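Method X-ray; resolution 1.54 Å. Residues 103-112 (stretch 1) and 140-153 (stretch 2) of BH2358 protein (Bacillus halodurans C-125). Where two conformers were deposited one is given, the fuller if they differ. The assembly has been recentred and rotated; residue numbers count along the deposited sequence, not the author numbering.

Stretch 1, residues 103-112: ISATISMDVA
Stretch 2, residues 140-153: AKVQFGGKMLKLNK

Polar side chains between helices are costly to bury without partners, and residues 103-112 and 140-153 of BH2358 show how an amide can supply them. Both segments are helical throughout (phi/psi near -61/-44), each N of residue i+4 donating to O of residue i at 2.9-3.1 Å, and lie within longer helices. They run roughly antiparallel, at 154°, with axes 9.8 Å apart at closest approach. CA atoms pair Ser-104 with Asn-152 (7.3 Å), Ser-108 with Met-148 (6.3 Å) and Val-111 with Gly-145 (6.1 Å).

At one end, buried Asn-152 (chi1 m, chi2 -37°) uses both halves of its amide. Buried Ser-104 OG (chi1 t) donates to Asn-152 OD1 at 2.6 Å, while Asn-152 ND2 donates to Ser-108 OG at 3.1 Å, with an N-H...O angle of 137°. Ser-108 (chi1 m) spends its own proton within its helix, from OG to Ser-104 O at 2.9 Å; that carbonyl also accepts from Ser-108 N at 2.9 Å. The hydroxyl of Ser-108 thus both gives and receives.

Beside this network, selenomethionine Met-148 (m, m, m) places CE 3.2 Å from Ser-104 OG and 4.0 Å from Ile-107 CG2 (Ile-107 m, t), so its methyl borders both polar and apolar parts. Val-111 (t) sets CG2 3.7 Å from Phe-144 CD2, at the ring edge (Phe-144 t, chi2 79°), and CG1 3.7 Å from Gly-145 CA, where an ideal CB would sit a tight 3.3 Å from Val-111 CG1.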

ATOM      1  N   ILE A 103      16.210  -1.970 -17.348  1.00 14.14           N
ATOM      2  CA  ILE A 103      15.072  -1.231 -17.907  1.00 13.53           C
ATOM      3  C   ILE A 103      13.796  -2.054 -17.703  1.00 13.68           C
ATOM      4  O   ILE A 103      12.782  -1.558 -17.238  1.00 13.21           O
ATOM      5  CB  ILE A 103      15.273  -0.947 -19.395  1.00 13.57           C
ATOM      6  CG1 ILE A 103      16.386   0.094 -19.589  1.00 15.12           C
ATOM      7  CG2 ILE A 103      13.972  -0.401 -20.043  1.00 10.43           C
ATOM      8  CD1 ILE A 103      16.907   0.185 -21.029  1.00 13.53           C
ATOM      9  N   SER A 104      13.866  -3.333 -18.070  1.00 13.63           N
ATOM     10  CA  SER A 104      12.709  -4.214 -17.921  1.00 13.81           C
ATOM     11  C   SER A 104      12.264  -4.330 -16.480  1.00 15.01           C
ATOM     12  O   SER A 104      11.061  -4.262 -16.192  1.00 16.36           O
ATOM     13  CB  SER A 104      13.007  -5.597 -18.500  1.00 14.15           C
ATOM     14  OG  SER A 104      11.800  -6.328 -18.654  1.00 19.88           O
ATOM     15  N   ALA A 105      13.212  -4.507 -15.565  1.00 15.10           N
ATOM     16  CA  ALA A 105      12.927  -4.565 -14.122  1.00 15.23           C
ATOM     17  C   ALA A 105      12.206  -3.327 -13.639  1.00 14.84           C
ATOM     18  O   ALA A 105      11.228  -3.433 -12.913  1.00 13.68           O
ATOM     19  CB  ALA A 105      14.203  -4.737 -13.347  1.00 14.40           C
ATOM     20  N   THR A 106      12.695  -2.166 -14.049  1.00 14.52           N
ATOM     21  CA  THR A 106      12.092  -0.915 -13.688  1.00 14.25           C
ATOM     22  C   THR A 106      10.660  -0.791 -14.140  1.00 15.35           C
ATOM     23  O   THR A 106       9.753  -0.450 -13.354  1.00 12.57           O
ATOM     24  CB  THR A 106      12.915   0.244 -14.268  1.00 16.21           C
ATOM     25  OG1 THR A 106      14.228   0.167 -13.715  1.00 19.28           O
ATOM     26  CG2 THR A 106      12.294   1.602 -13.937  1.00 17.50           C
ATOM     27  N   ILE A 107      10.432  -1.086 -15.407  1.00 14.36           N
ATOM     28  CA  ILE A 107       9.102  -1.005 -15.944  1.00 13.26           C
ATOM     29  C   ILE A 107       8.169  -2.014 -15.239  1.00 14.83           C
ATOM     30  O   ILE A 107       7.034  -1.718 -14.911  1.00 13.25           O
ATOM     31  CB  ILE A 107       9.120  -1.237 -17.461  1.00 15.59           C
ATOM     32  CG1 ILE A 107       9.901  -0.107 -18.116  1.00 15.19           C
ATOM     33  CG2 ILE A 107       7.654  -1.368 -17.985  1.00 11.22           C
ATOM     34  CD1 ILE A 107      10.059  -0.254 -19.595  1.00 19.13           C
ATOM     35  N   SER A 108       8.662  -3.216 -14.990  1.00 13.08           N
ATOM     36  CA  SER A 108       7.856  -4.222 -14.273  1.00 16.14           C
ATOM     37  C   SER A 108       7.446  -3.748 -12.872  1.00 14.02           C
ATOM     38  O   SER A 108       6.285  -3.907 -12.450  1.00 13.93           O
ATOM     39  CB  SER A 108       8.612  -5.539 -14.176  1.00 16.60           C
ATOM     40  OG  SER A 108       8.889  -6.023 -15.492  1.00 19.80           O
HETATM   41  N   MSE A 109       8.376  -3.098 -12.172  1.00 13.64           N
HETATM   42  CA  MSE A 109       8.058  -2.551 -10.856  0.70 14.97           C
HETATM   43  C   MSE A 109       7.064  -1.400 -10.962  1.00 12.56           C
HETATM   44  O   MSE A 109       6.163  -1.291 -10.131  1.00 11.97           O
HETATM   45  CB  MSE A 109       9.316  -2.137 -10.112  0.70 16.21           C
HETATM   46  CG  MSE A 109      10.099  -3.329  -9.694  0.70 21.57           C
HETATM   47 SE   MSE A 109      11.689  -2.861  -8.756  0.56 26.69          SE
HETATM   48  CE  MSE A 109      12.674  -2.240 -10.177  0.70 20.51           C
ATOM     49  N   ASP A 110       7.229  -0.585 -11.972  1.00 11.98           N
ATOM     50  CA  ASP A 110       6.290   0.508 -12.194  1.00 10.84           C
ATOM     51  C   ASP A 110       4.847  -0.016 -12.426  1.00 12.39           C
ATOM     52  O   ASP A 110       3.849   0.539 -11.913  1.00 11.46           O
ATOM     53  CB  ASP A 110       6.680   1.381 -13.414  1.00 12.86           C
ATOM     54  CG  ASP A 110       7.966   2.189 -13.231  1.00 13.67           C
ATOM     55  OD1 ASP A 110       8.316   2.531 -12.072  1.00 15.68           O
ATOM     56  OD2 ASP A 110       8.619   2.471 -14.263  1.00 15.16           O
ATOM     57  N   VAL A 111       4.737  -1.052 -13.245  1.00 11.45           N
ATOM     58  CA  VAL A 111       3.459  -1.657 -13.528  1.00 11.11           C
ATOM     59  C   VAL A 111       2.830  -2.215 -12.250  1.00 12.08           C
ATOM     60  O   VAL A 111       1.635  -2.040 -11.994  1.00 13.57           O
ATOM     61  CB  VAL A 111       3.564  -2.730 -14.657  1.00 14.93           C
ATOM     62  CG1 VAL A 111       2.231  -3.491 -14.821  1.00 13.27           C
ATOM     63  CG2 VAL A 111       3.977  -2.045 -15.950  1.00 15.21           C
ATOM     64  N   ALA A 112       3.600  -2.946 -11.456  1.00 12.06           N
ATOM     65  CA  ALA A 112       3.104  -3.450 -10.175  1.00 13.92           C
ATOM     66  C   ALA A 112       2.610  -2.343  -9.257  1.00 12.18           C
ATOM     67  O   ALA A 112       1.535  -2.465  -8.648  1.00 12.92           O
ATOM     68  CB  ALA A 112       4.183  -4.237  -9.464  1.00 12.12           C
ATOM     69  N   ALA A 140      -6.486  -3.392 -17.930  1.00 16.51           N
ATOM     70  CA  ALA A 140      -5.488  -3.274 -18.968  1.00 17.35           C
ATOM     71  C   ALA A 140      -4.083  -3.483 -18.418  1.00 18.06           C
ATOM     72  O   ALA A 140      -3.265  -4.116 -19.057  1.00 16.29           O
ATOM     73  CB  ALA A 140      -5.575  -1.898 -19.654  1.00 18.20           C
ATOM     74  N   LYS A 141      -3.810  -2.944 -17.232  1.00 16.25           N
ATOM     75  CA  LYS A 141      -2.514  -3.013 -16.636  1.00 15.39           C
ATOM     76  C   LYS A 141      -2.156  -4.437 -16.180  1.00 15.03           C
ATOM     77  O   LYS A 141      -1.019  -4.843 -16.226  1.00 15.90           O
ATOM     78  CB  LYS A 141      -2.440  -1.993 -15.471  1.00 18.56           C
ATOM     79  CG  LYS A 141      -1.119  -1.411 -15.227  1.00 21.65           C
ATOM     80  CD  LYS A 141      -1.181  -0.266 -14.206  1.00 17.51           C
ATOM     81  CE  LYS A 141      -1.691   1.042 -14.759  1.00 22.44           C
ATOM     82  NZ  LYS A 141      -0.879   1.582 -15.906  1.00 19.96           N
ATOM     83  N   VAL A 142      -3.151  -5.208 -15.756  1.00 12.67           N
ATOM     84  CA  VAL A 142      -2.916  -6.599 -15.439  1.00 11.67           C
ATOM     85  C   VAL A 142      -2.391  -7.304 -16.693  1.00 14.32           C
ATOM     86  O   VAL A 142      -1.427  -8.111 -16.618  1.00 15.04           O
ATOM     87  CB  VAL A 142      -4.185  -7.274 -14.921  1.00 12.85           C
ATOM     88  CG1 VAL A 142      -4.019  -8.805 -14.936  1.00 14.84           C
ATOM     89  CG2 VAL A 142      -4.568  -6.765 -13.519  1.00 14.19           C
ATOM     90  N   GLN A 143      -3.022  -7.053 -17.848  1.00 12.71           N
ATOM     91  CA  GLN A 143      -2.567  -7.705 -19.067  1.00 13.51           C
ATOM     92  C   GLN A 143      -1.159  -7.286 -19.461  1.00 14.31           C
ATOM     93  O   GLN A 143      -0.332  -8.128 -19.805  1.00 14.26           O
ATOM     94  CB  GLN A 143      -3.542  -7.525 -20.224  1.00 16.48           C
ATOM     95  CG  GLN A 143      -4.936  -8.163 -19.929  1.00 18.08           C
ATOM     96  CD  GLN A 143      -4.879  -9.633 -19.560  1.00 29.16           C
ATOM     97  OE1 GLN A 143      -4.199 -10.398 -20.242  1.00 27.08           O
ATOM     98  NE2 GLN A 143      -5.574 -10.022 -18.496  1.00 24.95           N
ATOM     99  N   PHE A 144      -0.858  -5.999 -19.355  1.00 14.45           N
ATOM    100  CA  PHE A 144       0.459  -5.497 -19.702  1.00 12.74           C
ATOM    101  C   PHE A 144       1.517  -6.085 -18.769  1.00 12.62           C
ATOM    102  O   PHE A 144       2.598  -6.487 -19.180  1.00 14.36           O
ATOM    103  CB  PHE A 144       0.500  -3.933 -19.664  1.00 14.42           C
ATOM    104  CG  PHE A 144       1.797  -3.399 -20.167  1.00 15.19           C
ATOM    105  CD1 PHE A 144       2.036  -3.325 -21.527  1.00 15.22           C
ATOM    106  CD2 PHE A 144       2.828  -3.077 -19.299  1.00 14.05           C
ATOM    107  CE1 PHE A 144       3.270  -2.938 -21.995  1.00 17.52           C
ATOM    108  CE2 PHE A 144       4.055  -2.677 -19.762  1.00 15.10           C
ATOM    109  CZ  PHE A 144       4.266  -2.612 -21.133  1.00 17.49           C
ATOM    110  N   GLY A 145       1.191  -6.148 -17.489  1.00 13.82           N
ATOM    111  CA  GLY A 145       2.096  -6.774 -16.542  1.00 14.62           C
ATOM    112  C   GLY A 145       2.391  -8.218 -16.872  1.00 14.72           C
ATOM    113  O   GLY A 145       3.526  -8.679 -16.714  1.00 14.86           O
ATOM    114  N   GLY A 146       1.382  -8.942 -17.343  1.00 13.92           N
ATOM    115  CA  GLY A 146       1.596 -10.331 -17.747  1.00 13.40           C
ATOM    116  C   GLY A 146       2.535 -10.471 -18.956  1.00 14.65           C
ATOM    117  O   GLY A 146       3.343 -11.396 -19.022  1.00 15.35           O
ATOM    118  N   LYS A 147       2.436  -9.537 -19.886  1.00 14.95           N
ATOM    119  CA  LYS A 147       3.369  -9.442 -21.018  1.00 16.86           C
ATOM    120  C   LYS A 147       4.791  -9.153 -20.579  1.00 16.70           C
ATOM    121  O   LYS A 147       5.730  -9.739 -21.114  1.00 17.12           O
ATOM    122  CB  LYS A 147       2.907  -8.386 -22.013  1.00 17.94           C
ATOM    123  CG  LYS A 147       1.649  -8.677 -22.760  1.00 23.57           C
ATOM    124  CD  LYS A 147       1.300  -7.356 -23.475  1.00 31.07           C
ATOM    125  CE  LYS A 147       0.731  -7.531 -24.813  1.00 39.89           C
ATOM    126  NZ  LYS A 147       1.298  -6.507 -25.720  1.00 31.98           N
HETATM  127  N   MSE A 148       4.977  -8.239 -19.619  1.00 13.95           N
HETATM  128  CA  MSE A 148       6.299  -8.002 -19.051  1.00 14.64           C
HETATM  129  C   MSE A 148       6.885  -9.228 -18.388  1.00 16.80           C
HETATM  130  O   MSE A 148       8.030  -9.509 -18.567  1.00 15.02           O
HETATM  131  CB  MSE A 148       6.244  -6.808 -18.066  1.00 14.54           C
HETATM  132  CG  MSE A 148       5.950  -5.464 -18.712  1.00 16.28           C
HETATM  133 SE   MSE A 148       7.218  -4.896 -20.080  0.80 16.78          SE
HETATM  134  CE  MSE A 148       8.885  -5.054 -19.091  1.00 16.98           C
ATOM    135  N   LEU A 149       6.087  -9.964 -17.623  1.00 15.88           N
ATOM    136  CA  LEU A 149       6.569 -11.172 -16.993  1.00 15.51           C
ATOM    137  C   LEU A 149       7.008 -12.177 -18.056  1.00 15.40           C
ATOM    138  O   LEU A 149       8.066 -12.787 -17.912  1.00 15.88           O
ATOM    139  CB  LEU A 149       5.481 -11.767 -16.118  1.00 15.87           C
ATOM    140  CG  LEU A 149       5.805 -13.054 -15.350  1.00 17.24           C
ATOM    141  CD1 LEU A 149       7.047 -12.808 -14.476  1.00 16.46           C
ATOM    142  CD2 LEU A 149       4.581 -13.507 -14.538  1.00 15.97           C
ATOM    143  N   LYS A 150       6.209 -12.342 -19.107  1.00 15.52           N
ATOM    144  CA  LYS A 150       6.561 -13.265 -20.214  1.00 15.63           C
ATOM    145  C   LYS A 150       7.901 -12.875 -20.861  1.00 17.37           C
ATOM    146  O   LYS A 150       8.773 -13.725 -21.092  1.00 16.85           O
ATOM    147  CB  LYS A 150       5.459 -13.289 -21.255  1.00 17.58           C
ATOM    148  CG  LYS A 150       4.302 -14.193 -20.873  1.00 23.68           C
ATOM    149  CD  LYS A 150       3.118 -14.020 -21.789  1.00 25.11           C
ATOM    150  CE  LYS A 150       1.907 -14.814 -21.286  1.00 36.12           C
ATOM    151  NZ  LYS A 150       0.766 -14.611 -22.230  1.00 46.09           N
ATOM    152  N   LEU A 151       8.078 -11.582 -21.109  1.00 14.75           N
ATOM    153  CA  LEU A 151       9.341 -11.044 -21.634  1.00 15.30           C
ATOM    154  C   LEU A 151      10.509 -11.398 -20.751  1.00 16.39           C
ATOM    155  O   LEU A 151      11.514 -11.916 -21.224  1.00 15.68           O
ATOM    156  CB  LEU A 151       9.259  -9.536 -21.821  1.00 17.73           C
ATOM    157  CG  LEU A 151      10.500  -8.792 -22.343  1.00 20.16           C
ATOM    158  CD1 LEU A 151      10.612  -9.012 -23.825  1.00 18.85           C
ATOM    159  CD2 LEU A 151      10.475  -7.276 -22.014  1.00 18.12           C
ATOM    160  N   ASN A 152      10.400 -11.098 -19.454  1.00 15.31           N
ATOM    161  CA  ASN A 152      11.476 -11.336 -18.525  1.00 16.31           C
ATOM    162  C   ASN A 152      11.831 -12.818 -18.454  1.00 14.22           C
ATOM    163  O   ASN A 152      13.012 -13.191 -18.366  1.00 17.98           O
ATOM    164  CB  ASN A 152      11.115 -10.786 -17.154  1.00 16.82           C
ATOM    165  CG  ASN A 152      11.192  -9.275 -17.099  1.00 18.09           C
ATOM    166  OD1 ASN A 152      12.062  -8.685 -17.706  1.00 24.02           O
ATOM    167  ND2 ASN A 152      10.264  -8.643 -16.371  1.00 16.14           N
ATOM    168  N   LYS A 153      10.816 -13.659 -18.490  1.00 16.50           N
ATOM    169  CA  LYS A 153      11.040 -15.108 -18.546  1.00 18.01           C
ATOM    170  C   LYS A 153      11.755 -15.500 -19.836  1.00 18.59           C
ATOM    171  O   LYS A 153      12.773 -16.193 -19.759  1.00 21.15           O
ATOM    172  CB  LYS A 153       9.730 -15.886 -18.390  1.00 18.13           C
ATOM    173  CG  LYS A 153       9.126 -15.806 -16.998  1.00 18.51           C
ATOM    174  CD  LYS A 153       7.792 -16.531 -16.968  1.00 19.80           C
ATOM    175  CE  LYS A 153       7.182 -16.610 -15.558  1.00 21.54           C
ATOM    176  NZ  LYS A 153       5.803 -17.211 -15.516  1.00 20.06           N
TER